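Local coordinates for acetyltransferase, GNAT family (PDB 2PC1), which probably transfers an acyl group, most likely acetyl from acetyl-coenzyme A, to a substrate not yet identified, as other GNAT-family enzymes do, at residues Glu29-Ile37 / Gly80-Val88. Residues are numbered along the deposited sequence; the frame is centred on the assembly and turned at random. Where two conformers were deposited one is given.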
# COMPACT_ATOMS: atom_id res chain seq x y z
N GLU A 29 -8.59 14.66 7.67
CA GLU A 29 -7.84 14.56 6.42
C GLU A 29 -8.55 13.73 5.36
O GLU A 29 -8.01 13.52 4.27
CB GLU A 29 -6.45 13.99 6.71
CG GLU A 29 -5.68 14.96 7.58
CD GLU A 29 -4.28 14.51 7.92
OE1 GLU A 29 -4.11 13.43 8.51
OE2 GLU A 29 -3.33 15.28 7.62
N ILE A 30 -9.78 13.30 5.65
CA ILE A 30 -10.50 12.45 4.73
C ILE A 30 -10.61 13.05 3.31
O ILE A 30 -10.38 12.33 2.34
CB ILE A 30 -11.91 12.03 5.31
CG1 ILE A 30 -12.65 11.11 4.34
CG2 ILE A 30 -12.80 13.24 5.62
CD1 ILE A 30 -11.97 9.80 4.10
N ASP A 31 -10.91 14.33 3.17
CA ASP A 31 -11.09 14.90 1.84
C ASP A 31 -9.78 14.97 1.10
O ASP A 31 -9.72 14.70 -0.11
CB ASP A 31 -11.73 16.28 1.90
CG ASP A 31 -13.17 16.24 2.37
OD1 ASP A 31 -13.81 15.18 2.25
OD2 ASP A 31 -13.64 17.26 2.89
N GLN A 32 -8.69 15.33 1.78
CA GLN A 32 -7.40 15.36 1.18
C GLN A 32 -7.00 13.97 0.70
O GLN A 32 -6.40 13.81 -0.34
CB GLN A 32 -6.34 15.88 2.16
CG GLN A 32 -6.43 17.33 2.50
CD GLN A 32 -5.60 17.63 3.73
OE1 GLN A 32 -4.37 17.74 3.66
NE2 GLN A 32 -6.25 17.70 4.88
N ILE A 33 -7.26 12.95 1.52
CA ILE A 33 -6.94 11.59 1.12
C ILE A 33 -7.77 11.23 -0.11
O ILE A 33 -7.26 10.63 -1.03
CB ILE A 33 -7.16 10.60 2.28
CG1 ILE A 33 -6.18 10.90 3.43
CG2 ILE A 33 -7.05 9.16 1.79
CD1 ILE A 33 -6.53 10.24 4.74
N MSE A 34 -9.04 11.60 -0.11
CA MSE A 34 -9.88 11.21 -1.24
C MSE A 34 -9.43 11.87 -2.52
O MSE A 34 -9.53 11.28 -3.60
CB MSE A 34 -11.35 11.49 -0.96
CG MSE A 34 -12.01 10.54 0.05
SE MSE A 34 -11.48 8.69 -0.07
CE MSE A 34 -11.93 8.21 -1.36
N LEU A 35 -8.95 13.11 -2.43
CA LEU A 35 -8.40 13.77 -3.63
C LEU A 35 -7.25 12.96 -4.17
O LEU A 35 -7.15 12.74 -5.39
CB LEU A 35 -7.93 15.19 -3.30
CG LEU A 35 -9.05 16.19 -3.05
CD1 LEU A 35 -8.55 17.45 -2.32
CD2 LEU A 35 -9.76 16.57 -4.35
N LEU A 36 -6.37 12.48 -3.29
CA LEU A 36 -5.22 11.71 -3.68
C LEU A 36 -5.66 10.40 -4.26
O LEU A 36 -5.17 9.99 -5.31
CB LEU A 36 -4.29 11.48 -2.46
CG LEU A 36 -3.12 10.51 -2.62
CD1 LEU A 36 -2.24 10.83 -3.83
CD2 LEU A 36 -2.28 10.51 -1.34
N ILE A 37 -6.60 9.73 -3.62
CA ILE A 37 -7.12 8.44 -4.12
C ILE A 37 -7.69 8.61 -5.52
O ILE A 37 -7.47 7.76 -6.39
CB ILE A 37 -8.23 7.88 -3.18
CG1 ILE A 37 -7.63 7.38 -1.85
CG2 ILE A 37 -9.00 6.74 -3.82
CD1 ILE A 37 -6.77 6.10 -1.96
N GLY A 80 4.72 20.03 3.79
CA GLY A 80 3.46 20.45 4.40
C GLY A 80 2.19 19.97 3.71
O GLY A 80 1.09 20.35 4.11
N MSE A 81 2.33 19.11 2.70
CA MSE A 81 1.21 18.64 1.89
C MSE A 81 1.03 17.13 2.05
O MSE A 81 2.00 16.40 2.10
CB MSE A 81 1.47 18.96 0.42
CG MSE A 81 2.10 20.34 0.20
SE MSE A 81 1.04 21.52 -0.93
CE MSE A 81 -0.57 21.32 -0.01
N LEU A 82 -0.23 16.69 2.10
CA LEU A 82 -0.53 15.26 2.18
C LEU A 82 -0.25 14.65 0.82
O LEU A 82 -0.97 14.92 -0.14
CB LEU A 82 -1.99 15.04 2.63
CG LEU A 82 -2.26 13.66 3.25
CD1 LEU A 82 -3.47 13.70 4.21
CD2 LEU A 82 -2.43 12.61 2.17
N ALA A 83 0.81 13.85 0.74
CA ALA A 83 1.35 13.35 -0.51
C ALA A 83 1.13 11.86 -0.78
O ALA A 83 1.16 11.41 -1.92
CB ALA A 83 2.83 13.64 -0.54
N THR A 84 1.00 11.06 0.27
CA THR A 84 0.90 9.63 0.13
C THR A 84 -0.08 9.11 1.19
O THR A 84 -0.26 9.70 2.23
CB THR A 84 2.24 8.91 0.33
OG1 THR A 84 2.74 9.17 1.66
CG2 THR A 84 3.30 9.38 -0.67
N TYR A 85 -0.62 7.95 0.90
CA TYR A 85 -1.54 7.23 1.77
C TYR A 85 -1.30 5.75 1.67
O TYR A 85 -1.00 5.25 0.57
CB TYR A 85 -2.99 7.52 1.35
CG TYR A 85 -3.99 6.76 2.19
CD1 TYR A 85 -4.41 7.29 3.37
CD2 TYR A 85 -4.49 5.52 1.80
CE1 TYR A 85 -5.31 6.61 4.17
CE2 TYR A 85 -5.39 4.84 2.58
CZ TYR A 85 -5.78 5.38 3.76
OH TYR A 85 -6.69 4.72 4.59
N ALA A 86 -1.44 5.03 2.77
CA ALA A 86 -1.55 3.58 2.74
C ALA A 86 -2.28 3.12 3.96
O ALA A 86 -2.25 3.77 5.00
CB ALA A 86 -0.22 2.93 2.71
N ALA A 87 -2.93 1.97 3.83
CA ALA A 87 -3.47 1.26 4.98
C ALA A 87 -2.49 0.18 5.40
O ALA A 87 -1.99 -0.57 4.54
CB ALA A 87 -4.80 0.62 4.62
N VAL A 88 -2.22 0.08 6.67
CA VAL A 88 -1.28 -0.88 7.24
C VAL A 88 -2.07 -1.72 8.24
O VAL A 88 -2.61 -1.19 9.22
CB VAL A 88 -0.12 -0.17 7.95
CG1 VAL A 88 0.83 -1.19 8.56
CG2 VAL A 88 0.61 0.74 6.98
O HOH W 1 -2.57 18.39 1.84
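I33 lays its CG2 methyl over one face of the Y85 ring, 3.6 Å above the ring plane and displaced toward the rim at CD1. This is a CH-pi contact, with CG2 4.0 Å from the centroid of the Y85 ring. Beta-branching suits I33: CG2 takes the ring face while the other arm sets CG1 against L82 CD1 and its own CD1 by ring atoms CD1 and CE1. CB of Y85 points at the helix, and chi1 of 178° then runs the ring past the helix with a face turned to I33; its hydroxyl bonds D67 of helix 61-70, so the polar end is satisfied. I37 adds a looser touch, CD1 to CD2 of Y85, oblique to the ring. L36 drives its CD2 methyl down on the backbone, 3.6 Å from both T84 CA and A83 O; leucine suits this place because its forked tip reaches the backbone while CD2 also touches L82 CD2 and Y85 CB. The backbone under it forms a classic beta bulge, where A83 and T84 both face G76 of strand 73-78. In the mixed sheet of the GNAT fold, helix 30-46 packs on one face, residues 30-37 crossing residues 81-88 almost at right angles (-86°), while A83 and T84 turn to helix 127-139 on the other. L82 also uses a fork, CD2 for L36 and CD1 among E29, Q32 and I33, coming 4.0 Å from I33 CG1. E29 lies along this methyl from CB to the carboxylate, OE2 coming to 3.8 Å of L82 CD1; that carboxylate is held by R23 and the backbone N of F26. At the exposed margin an amide is apt: one water donates to Q32 OE1 (2.6 Å) and accepts from L82 N (2.9 Å).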